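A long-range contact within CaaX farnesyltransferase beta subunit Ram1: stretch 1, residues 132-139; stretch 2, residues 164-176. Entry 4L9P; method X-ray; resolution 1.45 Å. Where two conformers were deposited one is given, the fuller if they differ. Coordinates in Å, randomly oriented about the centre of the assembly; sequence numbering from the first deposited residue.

Stretch 1 132-139: YLYDSLED
Stretch 2 164-176: LLGEDVTRFRERV

A two-pronged salt bridge is the strongest link. R175 NH1 lies 2.9 Å from E138 OE2 and R175 NH2 3.0 Å from E138 OE1, at the guanidinium edge, so two nearly straight hydrogen bonds (167° and 163°) join the opposite charges. E138 (m, m, chi3 -23°) leaves its backbone sideways; R175 (m, t, p, chi4 -171°) has its CA-to-CB bond directed toward stretch 1.

Y134 OH (m, chi2 -64°) donates to E167 OE1 at 2.6 Å and accepts from R171 NH2 at 3.0 Å, a double role that suits a phenol between acid and base. A water donates to Y134 OH and D168 O and accepts from R171 NE, each at 2.8 Å. E167 is m, m, chi3 -85°; R171 is p, t, t, chi4 -179°.

Two apolar patches, free of polar groups needing partners, complete the contact. F172 CE2 (m, chi2 -79°) lies 3.7 Å from Y134 CE1, edge to edge, and F172 CE1 3.8 Å from L137 CD1. Separately, L133 CD1 meets L165 CD1 at 3.7 Å, both m,t.

Stretch 1 enters in helix; a type I turn runs D135-E138. Stretch 2 leaves a helix at G166 (phi 96°, Schellman), where a CB would jam against L165 O, then passes through a short 3-10 segment into helix R173-V176. Both run the same way: CA atoms pair L133-L165 (10.2 Å), Y134-V169 (10.6 Å), L137-R175 (10.2 Å).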

ATOM      1  N   TYR B 132       6.738   8.265  23.598  1.00  9.61           N
ATOM      2  CA  TYR B 132       7.191   7.175  22.745  1.00  8.76           C
ATOM      3  C   TYR B 132       7.827   7.750  21.473  1.00  9.40           C
ATOM      4  O   TYR B 132       8.885   7.277  21.034  1.00  9.85           O
ATOM      5  CB  TYR B 132       6.000   6.281  22.410  1.00  8.10           C
ATOM      6  CG  TYR B 132       6.381   5.096  21.585  1.00  8.57           C
ATOM      7  CD1 TYR B 132       6.846   3.924  22.197  1.00 10.27           C
ATOM      8  CD2 TYR B 132       6.298   5.140  20.183  1.00 10.08           C
ATOM      9  CE1 TYR B 132       7.224   2.819  21.456  1.00 11.77           C
ATOM     10  CE2 TYR B 132       6.691   4.020  19.414  1.00 11.21           C
ATOM     11  CZ  TYR B 132       7.137   2.862  20.072  1.00 12.48           C
ATOM     12  OH  TYR B 132       7.519   1.776  19.331  1.00 14.00           O
ATOM     13  N   LEU B 133       7.178   8.732  20.837  1.00  9.02           N
ATOM     14  CA  LEU B 133       7.661   9.250  19.561  1.00  8.75           C
ATOM     15  C   LEU B 133       8.937  10.067  19.742  1.00  9.39           C
ATOM     16  O   LEU B 133       9.857   9.976  18.921  1.00 10.14           O
ATOM     17  CB  LEU B 133       6.566  10.116  18.941  1.00  8.53           C
ATOM     18  CG  LEU B 133       5.379   9.315  18.344  1.00  8.67           C
ATOM     19  CD1 LEU B 133       4.107  10.263  18.217  1.00 10.57           C
ATOM     20  CD2 LEU B 133       5.783   8.709  17.015  1.00 10.79           C
ATOM     21  N   TYR B 134       9.018  10.879  20.819  1.00  9.01           N
ATOM     22  CA  TYR B 134      10.283  11.549  21.092  1.00 10.27           C
ATOM     23  C   TYR B 134      11.401  10.534  21.324  1.00 11.13           C
ATOM     24  O   TYR B 134      12.526  10.673  20.807  1.00 12.50           O
ATOM     25  CB  TYR B 134      10.170  12.504  22.303  1.00  9.64           C
ATOM     26  CG  TYR B 134       9.495  13.825  21.964  1.00 10.60           C
ATOM     27  CD1 TYR B 134      10.087  14.718  21.059  1.00 11.98           C
ATOM     28  CD2 TYR B 134       8.284  14.202  22.548  1.00 11.21           C
ATOM     29  CE1 TYR B 134       9.505  15.936  20.768  1.00 12.08           C
ATOM     30  CE2 TYR B 134       7.666  15.438  22.230  1.00 11.50           C
ATOM     31  CZ  TYR B 134       8.270  16.271  21.331  1.00 12.33           C
ATOM     32  OH  TYR B 134       7.715  17.504  20.971  1.00 13.68           O
ATOM     33  N   ASP B 135      11.130   9.498  22.096  1.00 11.10           N
ATOM     34  CA  ASP B 135      12.190   8.497  22.338  0.65 12.30           C
ATOM     35  C   ASP B 135      12.611   7.825  21.034  1.00 12.34           C
ATOM     36  O   ASP B 135      13.764   7.425  20.890  1.00 14.27           O
ATOM     37  CB  ASP B 135      11.738   7.390  23.303  0.65 14.56           C
ATOM     38  CG  ASP B 135      11.599   7.868  24.729  0.65 17.82           C
ATOM     39  OD1 ASP B 135      12.062   8.984  25.034  0.65 18.63           O
ATOM     40  OD2 ASP B 135      11.065   7.103  25.568  0.65 19.60           O
ATOM     41  N   SER B 136      11.699   7.725  20.060  1.00 10.25           N
ATOM     42  CA  SER B 136      11.974   6.945  18.850  1.00  9.71           C
ATOM     43  C   SER B 136      12.938   7.686  17.951  1.00 11.05           C
ATOM     44  O   SER B 136      13.458   7.114  16.992  1.00 11.61           O
ATOM     45  CB  SER B 136      10.670   6.633  18.088  1.00  9.78           C
ATOM     46  OG  SER B 136      10.247   7.761  17.331  1.00  9.83           O
ATOM     47  N   LEU B 137      13.189   8.955  18.254  1.00 10.61           N
ATOM     48  CA  LEU B 137      14.129   9.750  17.454  1.00 13.12           C
ATOM     49  C   LEU B 137      15.546   9.675  17.978  1.00 15.47           C
ATOM     50  O   LEU B 137      16.439  10.324  17.422  1.00 17.12           O
ATOM     51  CB  LEU B 137      13.714  11.241  17.429  1.00 13.72           C
ATOM     52  CG  LEU B 137      12.537  11.475  16.477  1.00 14.14           C
ATOM     53  CD1 LEU B 137      11.835  12.830  16.790  1.00 14.51           C
ATOM     54  CD2 LEU B 137      12.960  11.313  14.986  1.00 15.01           C
ATOM     55  N   GLU B 138      15.757   8.976  19.075  1.00 15.97           N
ATOM     56  CA  GLU B 138      17.110   8.929  19.629  1.00 17.86           C
ATOM     57  C   GLU B 138      17.878   7.656  19.195  1.00 18.28           C
ATOM     58  O   GLU B 138      17.517   7.073  18.204  1.00 19.77           O
ATOM     59  CB  GLU B 138      17.045   9.193  21.104  1.00 20.08           C
ATOM     60  CG  GLU B 138      16.400  10.614  21.421  1.00 21.74           C
ATOM     61  CD  GLU B 138      17.078  11.862  20.753  1.00 23.58           C
ATOM     62  OE1 GLU B 138      18.269  11.824  20.383  1.00 24.43           O
ATOM     63  OE2 GLU B 138      16.422  12.929  20.647  1.00 24.02           O
ATOM     64  N   ASP B 139      18.933   7.229  19.873  1.00 17.00           N
ATOM     65  CA  ASP B 139      19.788   6.166  19.324  1.00 16.97           C
ATOM     66  C   ASP B 139      19.240   4.765  19.615  1.00 15.63           C
ATOM     67  O   ASP B 139      18.680   4.522  20.714  1.00 16.76           O
ATOM     68  CB  ASP B 139      21.186   6.291  19.955  1.00 19.00           C
ATOM     69  CG  ASP B 139      22.210   5.350  19.333  1.00 20.66           C
ATOM     70  OD1 ASP B 139      22.580   5.518  18.156  1.00 20.68           O
ATOM     71  OD2 ASP B 139      22.735   4.488  20.064  1.00 22.29           O
ATOM     72  N   LEU B 164       0.817  15.329  14.336  1.00  7.13           N
ATOM     73  CA  LEU B 164      -0.580  14.952  14.546  1.00  6.58           C
ATOM     74  C   LEU B 164      -1.044  15.272  15.971  1.00  6.41           C
ATOM     75  O   LEU B 164      -2.120  15.778  16.182  1.00  8.19           O
ATOM     76  CB  LEU B 164      -0.723  13.447  14.257  1.00  5.73           C
ATOM     77  CG  LEU B 164      -0.703  13.187  12.730  1.00  5.50           C
ATOM     78  CD1 LEU B 164      -0.318  11.696  12.506  1.00  6.86           C
ATOM     79  CD2 LEU B 164      -2.076  13.427  12.137  1.00  7.66           C
ATOM     80  N   LEU B 165      -0.185  14.959  16.931  1.00  6.38           N
ATOM     81  CA  LEU B 165      -0.489  15.182  18.344  1.00  7.22           C
ATOM     82  C   LEU B 165      -0.359  16.653  18.767  1.00  9.39           C
ATOM     83  O   LEU B 165      -0.597  16.959  19.943  1.00 11.03           O
ATOM     84  CB  LEU B 165       0.448  14.323  19.197  1.00  8.10           C
ATOM     85  CG  LEU B 165       0.046  12.848  19.163  1.00  9.03           C
ATOM     86  CD1 LEU B 165       1.201  11.995  19.636  1.00  8.91           C
ATOM     87  CD2 LEU B 165      -1.225  12.547  20.044  1.00 10.01           C
ATOM     88  N   GLY B 166       0.001  17.537  17.845  1.00  8.90           N
ATOM     89  CA  GLY B 166      -0.067  18.970  18.136  1.00  9.70           C
ATOM     90  C   GLY B 166       1.222  19.575  18.587  1.00 11.33           C
ATOM     91  O   GLY B 166       1.193  20.730  19.100  1.00 12.66           O
ATOM     92  N   GLU B 167       2.350  18.871  18.442  1.00 11.46           N
ATOM     93  CA  GLU B 167       3.649  19.469  18.750  1.00 11.95           C
ATOM     94  C   GLU B 167       4.132  20.407  17.672  1.00 13.07           C
ATOM     95  O   GLU B 167       3.828  20.226  16.468  1.00 13.45           O
ATOM     96  CB  GLU B 167       4.733  18.435  19.000  1.00 12.87           C
ATOM     97  CG  GLU B 167       4.342  17.423  20.059  1.00 13.23           C
ATOM     98  CD  GLU B 167       4.377  18.025  21.439  1.00 13.86           C
ATOM     99  OE1 GLU B 167       5.471  18.049  22.064  1.00 14.72           O
ATOM    100  OE2 GLU B 167       3.309  18.504  21.921  1.00 15.64           O
ATOM    101  N   ASP B 168       4.947  21.373  18.101  1.00 14.46           N
ATOM    102  CA  ASP B 168       5.637  22.234  17.154  1.00 15.27           C
ATOM    103  C   ASP B 168       6.977  21.537  16.923  1.00 14.75           C
ATOM    104  O   ASP B 168       7.720  21.389  17.853  1.00 16.31           O
ATOM    105  CB  ASP B 168       5.879  23.605  17.821  1.00 17.46           C
ATOM    106  CG  ASP B 168       6.706  24.534  16.996  1.00 20.66           C
ATOM    107  OD1 ASP B 168       7.232  24.188  15.937  1.00 20.69           O
ATOM    108  OD2 ASP B 168       6.860  25.673  17.451  1.00 23.23           O
ATOM    109  N   VAL B 169       7.268  21.070  15.705  1.00 13.31           N
ATOM    110  CA  VAL B 169       8.516  20.343  15.460  1.00 13.93           C
ATOM    111  C   VAL B 169       9.607  21.243  14.835  1.00 15.42           C
ATOM    112  O   VAL B 169      10.627  20.731  14.362  1.00 15.54           O
ATOM    113  CB  VAL B 169       8.306  19.082  14.595  1.00 13.16           C
ATOM    114  CG1 VAL B 169       7.353  18.092  15.320  1.00 13.29           C
ATOM    115  CG2 VAL B 169       7.756  19.441  13.223  1.00 13.26           C
ATOM    116  N   THR B 170       9.386  22.561  14.846  1.00 17.01           N
ATOM    117  CA  THR B 170      10.387  23.549  14.395  1.00 19.32           C
ATOM    118  C   THR B 170      11.735  23.302  15.041  1.00 18.29           C
ATOM    119  O   THR B 170      12.763  23.508  14.425  1.00 17.79           O
ATOM    120  CB  THR B 170       9.941  25.009  14.775  1.00 23.10           C
ATOM    121  OG1 THR B 170       8.727  25.266  14.094  1.00 26.48           O
ATOM    122  CG2 THR B 170      10.970  26.031  14.332  1.00 25.38           C
ATOM    123  N   ARG B 171      11.746  22.923  16.314  1.00 17.32           N
ATOM    124  CA  ARG B 171      13.015  22.792  17.008  1.00 18.87           C
ATOM    125  C   ARG B 171      13.852  21.669  16.474  1.00 17.04           C
ATOM    126  O   ARG B 171      15.010  21.608  16.813  1.00 18.03           O
ATOM    127  CB  ARG B 171      12.830  22.619  18.504  1.00 21.02           C
ATOM    128  CG  ARG B 171      12.045  21.331  18.874  1.00 22.68           C
ATOM    129  CD  ARG B 171      11.826  21.355  20.395  1.00 25.09           C
ATOM    130  NE  ARG B 171      10.840  20.373  20.834  1.00 27.02           N
ATOM    131  CZ  ARG B 171      10.466  20.217  22.104  1.00 27.28           C
ATOM    132  NH1 ARG B 171      11.000  20.994  23.067  1.00 27.22           N
ATOM    133  NH2 ARG B 171       9.554  19.299  22.423  1.00 27.50           N
ATOM    134  N   PHE B 172      13.292  20.800  15.619  1.00 14.78           N
ATOM    135  CA  PHE B 172      14.074  19.724  15.001  1.00 13.14           C
ATOM    136  C   PHE B 172      14.760  20.142  13.694  1.00 13.59           C
ATOM    137  O   PHE B 172      15.413  19.284  13.079  1.00 14.13           O
ATOM    138  CB  PHE B 172      13.200  18.484  14.725  1.00 12.35           C
ATOM    139  CG  PHE B 172      12.899  17.703  15.988  1.00 13.58           C
ATOM    140  CD1 PHE B 172      13.843  16.836  16.545  1.00 15.13           C
ATOM    141  CD2 PHE B 172      11.706  17.850  16.651  1.00 16.90           C
ATOM    142  CE1 PHE B 172      13.572  16.101  17.712  1.00 16.68           C
ATOM    143  CE2 PHE B 172      11.457  17.139  17.831  1.00 18.25           C
ATOM    144  CZ  PHE B 172      12.375  16.287  18.372  1.00 17.85           C
ATOM    145  N   ARG B 173      14.615  21.408  13.262  1.00 13.83           N
ATOM    146  CA  ARG B 173      15.195  21.795  11.956  1.00 14.19           C
ATOM    147  C   ARG B 173      16.675  21.442  11.832  1.00 14.27           C
ATOM    148  O   ARG B 173      17.092  20.805  10.854  1.00 14.28           O
ATOM    149  CB  ARG B 173      15.049  23.284  11.661  1.00 15.05           C
ATOM    150  CG  ARG B 173      13.687  23.691  11.358  1.00 16.44           C
ATOM    151  CD  ARG B 173      13.612  25.243  11.254  1.00 17.51           C
ATOM    152  NE  ARG B 173      12.239  25.569  10.909  1.00 19.53           N
ATOM    153  CZ  ARG B 173      11.787  26.784  10.820  1.00 21.31           C
ATOM    154  NH1 ARG B 173      12.621  27.805  11.090  1.00 22.69           N
ATOM    155  NH2 ARG B 173      10.518  26.945  10.473  1.00 22.11           N
ATOM    156  N   GLU B 174      17.465  21.837  12.817  1.00 15.38           N
ATOM    157  CA  GLU B 174      18.893  21.580  12.698  1.00 17.34           C
ATOM    158  C   GLU B 174      19.254  20.112  12.665  1.00 15.78           C
ATOM    159  O   GLU B 174      20.146  19.695  11.899  1.00 15.31           O
ATOM    160  CB  GLU B 174      19.665  22.297  13.817  1.00 21.48           C
ATOM    161  CG  GLU B 174      19.642  23.785  13.615  1.00 28.12           C
ATOM    162  CD  GLU B 174      20.525  24.573  14.625  1.00 35.76           C
ATOM    163  OE1 GLU B 174      21.297  23.972  15.448  1.00 37.77           O
ATOM    164  OE2 GLU B 174      20.417  25.828  14.593  1.00 39.67           O
ATOM    165  N   ARG B 175      18.591  19.307  13.494  1.00 14.11           N
ATOM    166  CA  ARG B 175      18.914  17.883  13.513  1.00 14.14           C
ATOM    167  C   ARG B 175      18.415  17.202  12.242  1.00 13.39           C
ATOM    168  O   ARG B 175      19.042  16.267  11.783  1.00 14.34           O
ATOM    169  CB  ARG B 175      18.323  17.227  14.735  1.00 14.73           C
ATOM    170  CG  ARG B 175      18.934  17.794  16.008  1.00 15.57           C
ATOM    171  CD  ARG B 175      18.418  17.059  17.231  1.00 17.23           C
ATOM    172  NE  ARG B 175      18.999  15.719  17.270  1.00 18.07           N
ATOM    173  CZ  ARG B 175      18.616  14.760  18.122  1.00 20.10           C
ATOM    174  NH1 ARG B 175      17.629  14.988  19.001  1.00 21.10           N
ATOM    175  NH2 ARG B 175      19.183  13.553  18.063  1.00 19.62           N
ATOM    176  N   VAL B 176      17.291  17.652  11.679  1.00 13.07           N
ATOM    177  CA  VAL B 176      16.859  17.110  10.374  1.00 12.50           C
ATOM    178  C   VAL B 176      17.894  17.439   9.274  1.00 13.67           C
ATOM    179  O   VAL B 176      18.256  16.580   8.447  1.00 14.78           O
ATOM    180  CB  VAL B 176      15.471  17.651  10.013  1.00 11.99           C
ATOM    181  CG1 VAL B 176      15.166  17.472   8.507  1.00 13.20           C
ATOM    182  CG2 VAL B 176      14.421  16.965  10.868  1.00 11.91           C
TER
HETATM  183  O   HOH W   1       8.953  19.195  19.134  1.00 16.84           O